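Local coordinates for protein HMG-CoA Lyase (PDB 1YDO) that belongs to the HMGL-like family of TIM-barrel proteins, probably a lyase, and forms a beta/alpha barrel in a two-chain assembly, at residues Q158-S163 with L196-A201; T144-P149 with P185-T190; E173-D178 with V229-A234; H108-I113 with T117-H122. One frame throughout, in Å; residues are numbered along the deposited sequence.

Contact 1 of 4, residues Q158-S163 with L196-A201; sequences QVIRLS and LARFPA
Phe199 drives its ring end-on at helix 156-169, and the apolar part of the contact gathers round that leading carbon. Its CZ lies 3.7 Å from Ser163 CB, which approaches obliquely, and 4.3 Å from Ile160 CG2. CE1 adds a touch on the Ser163 backbone, 3.9 Å from its carbonyl carbon. The ring is sent forward by a first torsion that sets CG anti to the carbonyl carbon (chi1 -44°). One face of the ring is covered by its own chain neighbour, CB of Arg198, offset toward the rim.

In the beta/alpha barrel this is the meeting of one outer helix with the loop that follows the next one: 196-201 leaves helix 185-196 and leads into strand 204-207. Leu195, at the end of that helix, also packs against Val159, Ile160 and Ser163, while Phe167, further along helix 156-169, brings its ring against Phe199 with the planes about 25° apart.

The polar groups meet carbon here, with no hydrogen bond across the two segments. Ile160 O comes to the edge of the Phe199 ring, near its plane, 3.9 Å from CZ. Arg198 lays its guanidinium against Ile160, the two side chains crossing at about a right angle; CG2 of Ile160 stands over one face of the group, 3.2 Å from NH1 and 3.5 Å from CZ of Arg198. A bend at chi3 (-37°) turns the arginine's end onto that methyl. Arg198 is itself exposed, and both it and Phe199 also touch Glu164 on the helix.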
loop_
_atom_site.group_PDB
_atom_site.type_symbol
_atom_site.label_atom_id
_atom_site.label_comp_id
_atom_site.label_asym_id
_atom_site.label_seq_id
_atom_site.Cartn_x
_atom_site.Cartn_y
_atom_site.Cartn_z
ATOM N N GLN A 158 -11.430 4.851 25.727
ATOM C CA GLN A 158 -10.256 4.266 26.358
ATOM C C GLN A 158 -9.025 5.042 25.930
ATOM O O GLN A 158 -8.248 5.498 26.764
ATOM C CB GLN A 158 -10.109 2.802 25.938
ATOM C CG GLN A 158 -9.223 1.986 26.846
ATOM C CD GLN A 158 -9.706 2.021 28.273
ATOM O OE1 GLN A 158 -10.877 1.744 28.555
ATOM N NE2 GLN A 158 -8.811 2.370 29.187
ATOM N N VAL A 159 -8.866 5.187 24.617
ATOM C CA VAL A 159 -7.727 5.897 24.047
ATOM C C VAL A 159 -7.667 7.295 24.615
ATOM O O VAL A 159 -6.624 7.736 25.095
ATOM C CB VAL A 159 -7.835 6.008 22.518
ATOM C CG1 VAL A 159 -6.597 6.682 21.966
ATOM C CG2 VAL A 159 -8.005 4.631 21.910
ATOM N N ILE A 160 -8.797 7.992 24.561
ATOM C CA ILE A 160 -8.875 9.348 25.076
ATOM C C ILE A 160 -8.445 9.368 26.531
ATOM O O ILE A 160 -7.578 10.143 26.930
ATOM C CB ILE A 160 -10.305 9.883 24.984
ATOM C CG1 ILE A 160 -10.838 9.705 23.561
ATOM C CG2 ILE A 160 -10.330 11.349 25.359
ATOM C CD1 ILE A 160 -10.098 10.516 22.540
ATOM N N ARG A 161 -9.068 8.501 27.320
ATOM C CA ARG A 161 -8.767 8.393 28.739
ATOM C C ARG A 161 -7.257 8.321 28.941
ATOM O O ARG A 161 -6.649 9.237 29.501
ATOM C CB ARG A 161 -9.438 7.139 29.316
ATOM C CG ARG A 161 -9.453 7.061 30.838
ATOM C CD ARG A 161 -10.292 5.878 31.334
ATOM N NE ARG A 161 -9.630 4.578 31.196
ATOM C CZ ARG A 161 -8.612 4.158 31.952
ATOM N NH1 ARG A 161 -8.083 2.955 31.743
ATOM N NH2 ARG A 161 -8.119 4.933 32.918
ATOM N N LEU A 162 -6.659 7.231 28.467
ATOM C CA LEU A 162 -5.218 7.009 28.594
ATOM C C LEU A 162 -4.428 8.175 28.025
ATOM O O LEU A 162 -3.538 8.713 28.682
ATOM C CB LEU A 162 -4.820 5.720 27.871
ATOM C CG LEU A 162 -5.416 4.419 28.421
ATOM C CD1 LEU A 162 -4.970 3.258 27.533
ATOM C CD2 LEU A 162 -4.964 4.205 29.875
ATOM N N SER A 163 -4.760 8.567 26.802
ATOM C CA SER A 163 -4.078 9.676 26.163
ATOM C C SER A 163 -4.043 10.913 27.068
ATOM O O SER A 163 -3.029 11.596 27.141
ATOM C CB SER A 163 -4.765 10.001 24.840
ATOM O OG SER A 163 -4.785 8.856 24.000
ATOM N N LEU A 196 -7.886 14.512 17.911
ATOM C CA LEU A 196 -7.446 15.855 17.554
ATOM C C LEU A 196 -8.290 16.956 18.177
ATOM O O LEU A 196 -7.863 18.112 18.257
ATOM C CB LEU A 196 -7.417 16.036 16.035
ATOM C CG LEU A 196 -6.281 15.302 15.328
ATOM C CD1 LEU A 196 -6.407 15.498 13.829
ATOM C CD2 LEU A 196 -4.942 15.812 15.839
ATOM N N ALA A 197 -9.485 16.597 18.624
ATOM C CA ALA A 197 -10.370 17.563 19.237
ATOM C C ALA A 197 -10.111 17.688 20.738
ATOM O O ALA A 197 -10.982 18.127 21.486
ATOM C CB ALA A 197 -11.817 17.173 18.979
ATOM N N ARG A 198 -8.913 17.324 21.181
ATOM C CA ARG A 198 -8.606 17.404 22.607
ATOM C C ARG A 198 -7.121 17.579 22.875
ATOM O O ARG A 198 -6.722 18.131 23.898
ATOM C CB ARG A 198 -9.095 16.140 23.317
ATOM C CG ARG A 198 -9.427 16.347 24.786
ATOM C CD ARG A 198 -10.352 15.251 25.286
ATOM N NE ARG A 198 -11.318 14.872 24.251
ATOM C CZ ARG A 198 -12.366 14.084 24.458
ATOM N NH1 ARG A 198 -12.597 13.588 25.671
ATOM N NH2 ARG A 198 -13.171 13.775 23.447
ATOM N N PHE A 199 -6.302 17.108 21.950
ATOM C CA PHE A 199 -4.868 17.205 22.102
ATOM C C PHE A 199 -4.336 17.857 20.851
ATOM O O PHE A 199 -4.920 17.726 19.787
ATOM C CB PHE A 199 -4.282 15.808 22.237
ATOM C CG PHE A 199 -5.058 14.916 23.162
ATOM C CD1 PHE A 199 -4.833 14.942 24.535
ATOM C CD2 PHE A 199 -6.031 14.059 22.660
ATOM C CE1 PHE A 199 -5.567 14.126 25.398
ATOM C CE2 PHE A 199 -6.770 13.240 23.510
ATOM C CZ PHE A 199 -6.535 13.273 24.884
ATOM N N PRO A 200 -3.216 18.577 20.961
ATOM C CA PRO A 200 -2.603 19.252 19.810
ATOM C C PRO A 200 -2.070 18.261 18.773
ATOM O O PRO A 200 -1.319 17.346 19.107
ATOM C CB PRO A 200 -1.493 20.081 20.451
ATOM C CG PRO A 200 -1.125 19.273 21.649
ATOM C CD PRO A 200 -2.451 18.830 22.191
ATOM N N ALA A 201 -2.459 18.445 17.516
ATOM C CA ALA A 201 -2.027 17.552 16.446
ATOM C C ALA A 201 -0.508 17.421 16.345
ATOM O O ALA A 201 0.007 16.380 15.945
ATOM C CB ALA A 201 -2.594 18.023 15.123
#

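Contact 2 of 4, residues T144-P149 with P185-T190; sequences TVFGCP and PAQVET
Gln187 reaches out of its helix to the backbone of Phe146. Its side chain runs almost straight, with CG opposite the backbone N (chi1 -157°) and no kink beyond, which carries the amide to the loop. There NE2 gives a weak hydrogen bond to Phe146 O, 3.2 Å long but nearly straight, with 168° at the hydrogen.

The same nitrogen also lies at the edge of the Phe146 ring, in its plane, 3.4 Å from CD1. Amide and ring slide past each other in opposite directions, their planes 67° apart, so they do not stack. Phe146 holds CG beside its own backbone N, and this turns the ring toward the helix. Its far rim then meets Val188: CE1 is 3.8 Å from Val188 CA and 4.0 Å from the CG1 methyl, which also comes within 4.1 Å of CZ.

Within the loop, Thr144 OG1 donates to Gly147 O at 2.8 Å, from above the carbonyl plane, and ties the turn together around Phe146.

The loop follows strand 137-143, at the strand ends from which barrels of this fold run on into their helices, and helix 106-110 lies against it through His108. Val188 and Pro185 pack on Asn218 and Thr221 of helix 215-225, while Pro185 and Ala186 touch Val220 and Met262 of the second subunit.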
loop_
_atom_site.group_PDB
_atom_site.type_symbol
_atom_site.label_atom_id
_atom_site.label_comp_id
_atom_site.label_asym_id
_atom_site.label_seq_id
_atom_site.Cartn_x
_atom_site.Cartn_y
_atom_site.Cartn_z
ATOM N N THR A 144 -2.275 -0.831 20.186
ATOM C CA THR A 144 -3.596 -1.418 20.026
ATOM C C THR A 144 -4.721 -0.376 20.088
ATOM O O THR A 144 -5.803 -0.652 20.605
ATOM C CB THR A 144 -3.807 -2.547 21.073
ATOM O OG1 THR A 144 -4.945 -3.332 20.708
ATOM C CG2 THR A 144 -4.023 -1.980 22.448
ATOM N N VAL A 145 -4.473 0.813 19.532
ATOM C CA VAL A 145 -5.475 1.871 19.543
ATOM C C VAL A 145 -6.515 1.703 18.442
ATOM O O VAL A 145 -7.604 2.264 18.524
ATOM C CB VAL A 145 -4.830 3.271 19.409
ATOM C CG1 VAL A 145 -3.800 3.471 20.491
ATOM C CG2 VAL A 145 -4.200 3.434 18.060
ATOM N N PHE A 146 -6.185 0.923 17.417
ATOM C CA PHE A 146 -7.112 0.686 16.308
ATOM C C PHE A 146 -7.620 -0.748 16.300
ATOM O O PHE A 146 -7.900 -1.303 15.238
ATOM C CB PHE A 146 -6.431 0.973 14.972
ATOM C CG PHE A 146 -6.167 2.421 14.729
ATOM C CD1 PHE A 146 -7.212 3.286 14.466
ATOM C CD2 PHE A 146 -4.868 2.927 14.780
ATOM C CE1 PHE A 146 -6.970 4.641 14.255
ATOM C CE2 PHE A 146 -4.613 4.287 14.570
ATOM C CZ PHE A 146 -5.666 5.142 14.309
ATOM N N GLY A 147 -7.734 -1.346 17.480
ATOM C CA GLY A 147 -8.213 -2.708 17.548
ATOM C C GLY A 147 -7.203 -3.592 18.233
ATOM O O GLY A 147 -5.997 -3.373 18.116
ATOM N N CYS A 148 -7.698 -4.600 18.945
ATOM C CA CYS A 148 -6.854 -5.535 19.674
ATOM C C CYS A 148 -6.924 -6.943 19.103
ATOM O O CYS A 148 -7.969 -7.384 18.637
ATOM C CB CYS A 148 -7.278 -5.564 21.148
ATOM S SG CYS A 148 -6.335 -6.719 22.200
ATOM N N PRO A 149 -5.804 -7.670 19.133
ATOM C CA PRO A 149 -5.814 -9.035 18.608
ATOM C C PRO A 149 -6.632 -9.973 19.513
ATOM O O PRO A 149 -7.057 -11.061 19.102
ATOM C CB PRO A 149 -4.326 -9.396 18.579
ATOM C CG PRO A 149 -3.775 -8.634 19.732
ATOM C CD PRO A 149 -4.453 -7.288 19.581
ATOM N N PRO A 185 -8.864 3.918 6.369
ATOM C CA PRO A 185 -8.966 5.374 6.266
ATOM C C PRO A 185 -10.204 5.924 6.924
ATOM O O PRO A 185 -10.245 7.075 7.341
ATOM C CB PRO A 185 -8.959 5.616 4.761
ATOM C CG PRO A 185 -8.120 4.479 4.254
ATOM C CD PRO A 185 -8.650 3.315 5.045
ATOM N N ALA A 186 -11.229 5.102 7.022
ATOM C CA ALA A 186 -12.455 5.575 7.642
ATOM C C ALA A 186 -12.280 5.584 9.155
ATOM O O ALA A 186 -12.685 6.527 9.824
ATOM C CB ALA A 186 -13.619 4.682 7.254
ATOM N N GLN A 187 -11.663 4.534 9.682
ATOM C CA GLN A 187 -11.437 4.415 11.110
ATOM C C GLN A 187 -10.441 5.453 11.613
ATOM O O GLN A 187 -10.631 6.067 12.664
ATOM C CB GLN A 187 -10.918 3.017 11.420
ATOM C CG GLN A 187 -11.139 2.553 12.841
ATOM C CD GLN A 187 -10.415 1.248 13.131
ATOM O OE1 GLN A 187 -10.387 0.342 12.291
ATOM N NE2 GLN A 187 -9.830 1.139 14.328
ATOM N N VAL A 188 -9.365 5.648 10.870
ATOM C CA VAL A 188 -8.364 6.620 11.295
ATOM C C VAL A 188 -8.937 8.033 11.271
ATOM O O VAL A 188 -8.426 8.942 11.932
ATOM C CB VAL A 188 -7.080 6.589 10.397
ATOM C CG1 VAL A 188 -6.547 5.182 10.312
ATOM C CG2 VAL A 188 -7.380 7.137 9.013
ATOM N N GLU A 189 -10.001 8.220 10.511
ATOM C CA GLU A 189 -10.592 9.538 10.425
ATOM C C GLU A 189 -11.469 9.824 11.625
ATOM O O GLU A 189 -11.377 10.891 12.218
ATOM C CB GLU A 189 -11.403 9.658 9.144
ATOM C CG GLU A 189 -11.801 11.067 8.785
ATOM C CD GLU A 189 -12.650 11.100 7.527
ATOM O OE1 GLU A 189 -12.201 10.575 6.477
ATOM O OE2 GLU A 189 -13.770 11.649 7.593
ATOM N N THR A 190 -12.317 8.869 11.994
ATOM C CA THR A 190 -13.193 9.069 13.139
ATOM C C THR A 190 -12.343 9.099 14.396
ATOM O O THR A 190 -12.596 9.882 15.303
ATOM C CB THR A 190 -14.263 7.953 13.267
ATOM O OG1 THR A 190 -13.653 6.753 13.740
ATOM C CG2 THR A 190 -14.909 7.678 11.919
#

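Contact 3 of 4, residues E173-D178 with V229-A234; sequences ELSLGD and VFDGSA
Ser175 swings OG anti to its backbone N (chi1 178°), and Asp231 sets its carboxylate opposite its own carbonyl carbon (chi1 -71°); together these rotations bring the hydroxyl within bonding distance of the carboxylate inside the barrel. Ser175 OG donates a hydrogen bond of 3.0 Å to Asp231 OD1, meeting that oxygen from above the carboxylate plane, 42° out of it.

At the start of the strands, Glu173 stretches out to meet Val229, the two side chains coming from opposite directions. Its carboxylate rests on the valine's methyls, OE1 3.6 Å from CG1 and OE2 3.7 Å from CG2. Strand 204-207 lies between the two strands in the parallel sheet, so both contacts pass over it, on the inner side, close to the centre of the chain.

The stronger polar partners are cationic: Lys10 forms a salt bridge with Glu173 OE1, and Arg139 one with Asp231 OD2. Tyr141 OH adds a weak hydrogen bond to Asp231 OD1. With Glu173 OE1 and Asp231 OD2 only 5.7 Å apart, the two acids would repel each other, and the lysine and arginine probably offset this, making a largely buried network of charges and hydroxyls across the barrel core.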
loop_
_atom_site.group_PDB
_atom_site.type_symbol
_atom_site.label_atom_id
_atom_site.label_comp_id
_atom_site.label_asym_id
_atom_site.label_seq_id
_atom_site.Cartn_x
_atom_site.Cartn_y
_atom_site.Cartn_z
ATOM N N GLU A 173 5.200 13.582 23.018
ATOM C CA GLU A 173 4.530 13.052 21.839
ATOM C C GLU A 173 3.881 11.706 22.124
ATOM O O GLU A 173 4.495 10.825 22.705
ATOM C CB GLU A 173 5.546 12.887 20.724
ATOM C CG GLU A 173 4.940 12.713 19.372
ATOM C CD GLU A 173 5.955 12.953 18.278
ATOM O OE1 GLU A 173 6.700 12.013 17.948
ATOM O OE2 GLU A 173 6.023 14.092 17.766
ATOM N N LEU A 174 2.636 11.548 21.707
ATOM C CA LEU A 174 1.949 10.299 21.932
ATOM C C LEU A 174 1.812 9.582 20.590
ATOM O O LEU A 174 1.047 9.998 19.725
ATOM C CB LEU A 174 0.583 10.573 22.533
ATOM C CG LEU A 174 -0.054 9.490 23.383
ATOM C CD1 LEU A 174 -1.480 9.904 23.695
ATOM C CD2 LEU A 174 -0.058 8.162 22.653
ATOM N N SER A 175 2.552 8.494 20.413
ATOM C CA SER A 175 2.506 7.770 19.151
ATOM C C SER A 175 1.477 6.667 19.201
ATOM O O SER A 175 1.656 5.675 19.900
ATOM C CB SER A 175 3.891 7.203 18.825
ATOM O OG SER A 175 3.881 6.461 17.633
ATOM N N LEU A 176 0.394 6.855 18.451
ATOM C CA LEU A 176 -0.704 5.877 18.376
ATOM C C LEU A 176 -0.377 4.825 17.334
ATOM O O LEU A 176 0.002 5.160 16.223
ATOM C CB LEU A 176 -1.999 6.578 17.970
ATOM C CG LEU A 176 -2.268 7.873 18.726
ATOM C CD1 LEU A 176 -3.459 8.556 18.113
ATOM C CD2 LEU A 176 -2.490 7.579 20.194
ATOM N N GLY A 177 -0.548 3.559 17.676
ATOM C CA GLY A 177 -0.223 2.540 16.711
ATOM C C GLY A 177 -1.294 1.533 16.352
ATOM O O GLY A 177 -2.230 1.268 17.109
ATOM N N ASP A 178 -1.131 0.964 15.160
ATOM C CA ASP A 178 -2.028 -0.049 14.630
ATOM C C ASP A 178 -1.298 -1.375 14.756
ATOM O O ASP A 178 -0.681 -1.851 13.812
ATOM C CB ASP A 178 -2.325 0.227 13.157
ATOM C CG ASP A 178 -3.340 -0.747 12.577
ATOM O OD1 ASP A 178 -3.528 -0.749 11.342
ATOM O OD2 ASP A 178 -3.952 -1.506 13.363
ATOM N N VAL A 229 3.572 13.578 11.909
ATOM C CA VAL A 229 4.603 12.702 12.428
ATOM C C VAL A 229 4.257 11.252 12.127
ATOM O O VAL A 229 3.211 10.744 12.538
ATOM C CB VAL A 229 4.741 12.872 13.952
ATOM C CG1 VAL A 229 5.926 12.080 14.471
ATOM C CG2 VAL A 229 4.882 14.333 14.287
ATOM N N PHE A 230 5.137 10.573 11.411
ATOM C CA PHE A 230 4.863 9.187 11.089
ATOM C C PHE A 230 6.055 8.301 11.321
ATOM O O PHE A 230 7.182 8.649 10.985
ATOM C CB PHE A 230 4.396 9.092 9.650
ATOM C CG PHE A 230 3.064 9.742 9.418
ATOM C CD1 PHE A 230 1.882 9.055 9.681
ATOM C CD2 PHE A 230 2.992 11.050 8.956
ATOM C CE1 PHE A 230 0.634 9.662 9.482
ATOM C CE2 PHE A 230 1.758 11.668 8.753
ATOM C CZ PHE A 230 0.573 10.970 9.015
ATOM N N ASP A 231 5.798 7.146 11.917
ATOM C CA ASP A 231 6.845 6.185 12.211
ATOM C C ASP A 231 6.980 5.228 11.059
ATOM O O ASP A 231 5.983 4.851 10.445
ATOM C CB ASP A 231 6.491 5.412 13.471
ATOM C CG ASP A 231 6.607 6.260 14.716
ATOM O OD1 ASP A 231 6.193 5.784 15.793
ATOM O OD2 ASP A 231 7.124 7.393 14.612
ATOM N N GLY A 232 8.213 4.829 10.775
ATOM C CA GLY A 232 8.458 3.903 9.683
ATOM C C GLY A 232 9.601 2.945 9.962
ATOM O O GLY A 232 10.358 3.135 10.905
ATOM N N SER A 233 9.729 1.910 9.144
ATOM C CA SER A 233 10.796 0.937 9.310
ATOM C C SER A 233 11.528 0.736 7.980
ATOM O O SER A 233 10.927 0.321 6.998
ATOM C CB SER A 233 10.214 -0.384 9.793
ATOM O OG SER A 233 11.238 -1.357 9.869
ATOM N N ALA A 234 12.819 1.036 7.937
ATOM C CA ALA A 234 13.558 0.881 6.693
ATOM C C ALA A 234 13.352 -0.518 6.091
ATOM O O ALA A 234 13.536 -1.530 6.769
ATOM C CB ALA A 234 15.045 1.148 6.926
#

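Contact 4 of 4, residues H108-I113 with T117-H122; sequences HNRKNI and TSESLH
Arg110 and Glu119 bridge the turn between two helices of the barrel, where the short helix 106-110, following strand 97-103, leads into the long outer helix 117-133. NH1 of Arg110 forms a salt bridge with Glu119 OE2 at 3.3 Å. The arginine bends at chi2 and chi3 (143° and -71°), which brings its end back toward the second helix although its CB does not point there. The carboxylate meets the guanidinium at its edge, the two planes 37° apart. Arg110 has a second partner, since its NH2 hydrogen-bonds to Asn114 OD1 in the turn.

Deeper in, Ser120 OG touches two residues of the first segment. It is 3.9 Å from Asn109 CG, the carbon of the amide, and 4.0 Å from the CG2 methyl of Ile113. Thr117, whose CA is 6.6 Å from that of Asn109, anchors its hydroxyl back on the first helix through a hydrogen bond between OG1 and Glu106 OE2.

Along the backbone, Ile113 N bonds to Asn109 O at 3.1 Å, while Lys111 is already the first residue to leave helical angles. In the second helix, Leu121 N bonds to Thr117 O at 2.8 Å, and Glu119 N to Ser116 OG. Such an extra short helix between a strand and its outer helix is an elaboration of the beta-to-alpha connection in a beta/alpha barrel.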
loop_
_atom_site.group_PDB
_atom_site.type_symbol
_atom_site.label_atom_id
_atom_site.label_comp_id
_atom_site.label_asym_id
_atom_site.label_seq_id
_atom_site.Cartn_x
_atom_site.Cartn_y
_atom_site.Cartn_z
ATOM N N HIS A 108 -4.365 -7.038 25.984
ATOM C CA HIS A 108 -3.096 -6.956 25.276
ATOM C C HIS A 108 -1.982 -6.511 26.209
ATOM O O HIS A 108 -0.883 -7.056 26.194
ATOM C CB HIS A 108 -3.182 -5.970 24.108
ATOM C CG HIS A 108 -1.921 -5.885 23.301
ATOM N ND1 HIS A 108 -1.426 -6.955 22.578
ATOM C CD2 HIS A 108 -1.054 -4.871 23.101
ATOM C CE1 HIS A 108 -0.315 -6.597 21.971
ATOM N NE2 HIS A 108 -0.062 -5.336 22.268
ATOM N N ASN A 109 -2.275 -5.506 27.016
ATOM C CA ASN A 109 -1.291 -4.978 27.944
ATOM C C ASN A 109 -0.873 -6.062 28.931
ATOM O O ASN A 109 0.310 -6.405 29.049
ATOM C CB ASN A 109 -1.879 -3.786 28.701
ATOM C CG ASN A 109 -0.815 -2.888 29.284
ATOM O OD1 ASN A 109 -0.931 -2.430 30.418
ATOM N ND2 ASN A 109 0.224 -2.613 28.505
ATOM N N ARG A 110 -1.855 -6.605 29.639
ATOM C CA ARG A 110 -1.586 -7.647 30.621
ATOM C C ARG A 110 -0.895 -8.856 29.992
ATOM O O ARG A 110 -0.138 -9.563 30.659
ATOM C CB ARG A 110 -2.893 -8.075 31.306
ATOM C CG ARG A 110 -2.747 -9.261 32.259
ATOM C CD ARG A 110 -3.641 -9.109 33.483
ATOM N NE ARG A 110 -3.164 -8.068 34.389
ATOM C CZ ARG A 110 -1.981 -8.090 34.999
ATOM N NH1 ARG A 110 -1.627 -7.099 35.811
ATOM N NH2 ARG A 110 -1.147 -9.104 34.797
ATOM N N LYS A 111 -1.141 -9.087 28.707
ATOM C CA LYS A 111 -0.527 -10.221 28.026
ATOM C C LYS A 111 0.563 -9.735 27.084
ATOM O O LYS A 111 0.532 -10.015 25.888
ATOM C CB LYS A 111 -1.591 -11.007 27.245
ATOM C CG LYS A 111 -1.147 -12.405 26.819
ATOM C CD LYS A 111 -2.314 -13.213 26.278
ATOM C CE LYS A 111 -1.908 -14.656 25.999
ATOM N NZ LYS A 111 -3.000 -15.488 25.400
ATOM N N ASN A 112 1.531 -9.008 27.630
ATOM C CA ASN A 112 2.620 -8.466 26.828
ATOM C C ASN A 112 3.697 -7.971 27.764
ATOM O O ASN A 112 4.878 -8.267 27.589
ATOM C CB ASN A 112 2.123 -7.299 25.973
ATOM C CG ASN A 112 2.327 -7.530 24.487
ATOM O OD1 ASN A 112 2.020 -6.660 23.667
ATOM N ND2 ASN A 112 2.841 -8.702 24.130
ATOM N N ILE A 113 3.281 -7.201 28.759
ATOM C CA ILE A 113 4.210 -6.680 29.741
ATOM C C ILE A 113 3.677 -7.052 31.130
ATOM O O ILE A 113 4.220 -6.651 32.160
ATOM C CB ILE A 113 4.358 -5.146 29.586
ATOM C CG1 ILE A 113 5.643 -4.670 30.284
ATOM C CG2 ILE A 113 3.117 -4.445 30.123
ATOM C CD1 ILE A 113 6.952 -5.138 29.607
ATOM N N THR A 117 -3.589 -1.743 32.814
ATOM C CA THR A 117 -3.412 -0.423 32.241
ATOM C C THR A 117 -3.042 0.577 33.333
ATOM O O THR A 117 -2.173 1.424 33.136
ATOM C CB THR A 117 -4.696 0.041 31.525
ATOM O OG1 THR A 117 -5.818 -0.102 32.404
ATOM C CG2 THR A 117 -4.928 -0.783 30.265
ATOM N N SER A 118 -3.680 0.460 34.495
ATOM C CA SER A 118 -3.404 1.370 35.608
ATOM C C SER A 118 -1.978 1.216 36.093
ATOM O O SER A 118 -1.255 2.191 36.245
ATOM C CB SER A 118 -4.366 1.105 36.770
ATOM O OG SER A 118 -4.166 -0.191 37.304
ATOM N N GLU A 119 -1.592 -0.027 36.337
ATOM C CA GLU A 119 -0.259 -0.331 36.809
ATOM C C GLU A 119 0.763 0.239 35.853
ATOM O O GLU A 119 1.689 0.930 36.272
ATOM C CB GLU A 119 -0.074 -1.834 36.926
ATOM C CG GLU A 119 -0.933 -2.462 38.009
ATOM C CD GLU A 119 -0.790 -3.974 38.058
ATOM O OE1 GLU A 119 0.357 -4.467 38.196
ATOM O OE2 GLU A 119 -1.828 -4.667 37.966
ATOM N N SER A 120 0.601 -0.046 34.565
ATOM C CA SER A 120 1.538 0.478 33.576
ATOM C C SER A 120 1.515 1.993 33.620
ATOM O O SER A 120 2.560 2.645 33.636
ATOM C CB SER A 120 1.173 0.008 32.164
ATOM O OG SER A 120 1.486 -1.355 31.981
ATOM N N LEU A 121 0.314 2.551 33.643
ATOM C CA LEU A 121 0.173 3.994 33.675
ATOM C C LEU A 121 1.044 4.538 34.794
ATOM O O LEU A 121 1.797 5.494 34.618
ATOM C CB LEU A 121 -1.286 4.372 33.919
ATOM C CG LEU A 121 -1.664 5.846 33.744
ATOM C CD1 LEU A 121 -1.501 6.276 32.288
ATOM C CD2 LEU A 121 -3.101 6.033 34.174
ATOM N N HIS A 122 0.945 3.902 35.948
ATOM C CA HIS A 122 1.712 4.316 37.108
ATOM C C HIS A 122 3.218 4.221 36.848
ATOM O O HIS A 122 3.989 5.076 37.287
ATOM C CB HIS A 122 1.319 3.455 38.313
ATOM C CG HIS A 122 1.888 3.935 39.613
ATOM N ND1 HIS A 122 2.994 3.367 40.193
ATOM C CD2 HIS A 122 1.497 4.944 40.434
ATOM C CE1 HIS A 122 3.271 4.004 41.325
ATOM N NE2 HIS A 122 2.378 4.960 41.488
#

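How the contacts relate
Contact 3 lies in the barrel core, its centre about 4 Å from that of the chain, whereas the centres of contacts 1, 2 and 4 lie about 16 to 19 Å from it. Contact 1 meets contact 3 from the helix layer and contact 2 from the loop at the strand ends: Ser163 CB packs on Leu174 CD1 at 3.5 Å, and Val145 CG2 lies 3.8 Å from Leu176 CB. Contact 4 is joined to contact 2 through His108, whose CB is 3.8 Å from Cys148 SG, yet its nearest atoms stay about 9 Å from contact 3. Along the chain contacts 1, 2 and 3 interleave, while contact 4 closes before any of them opens.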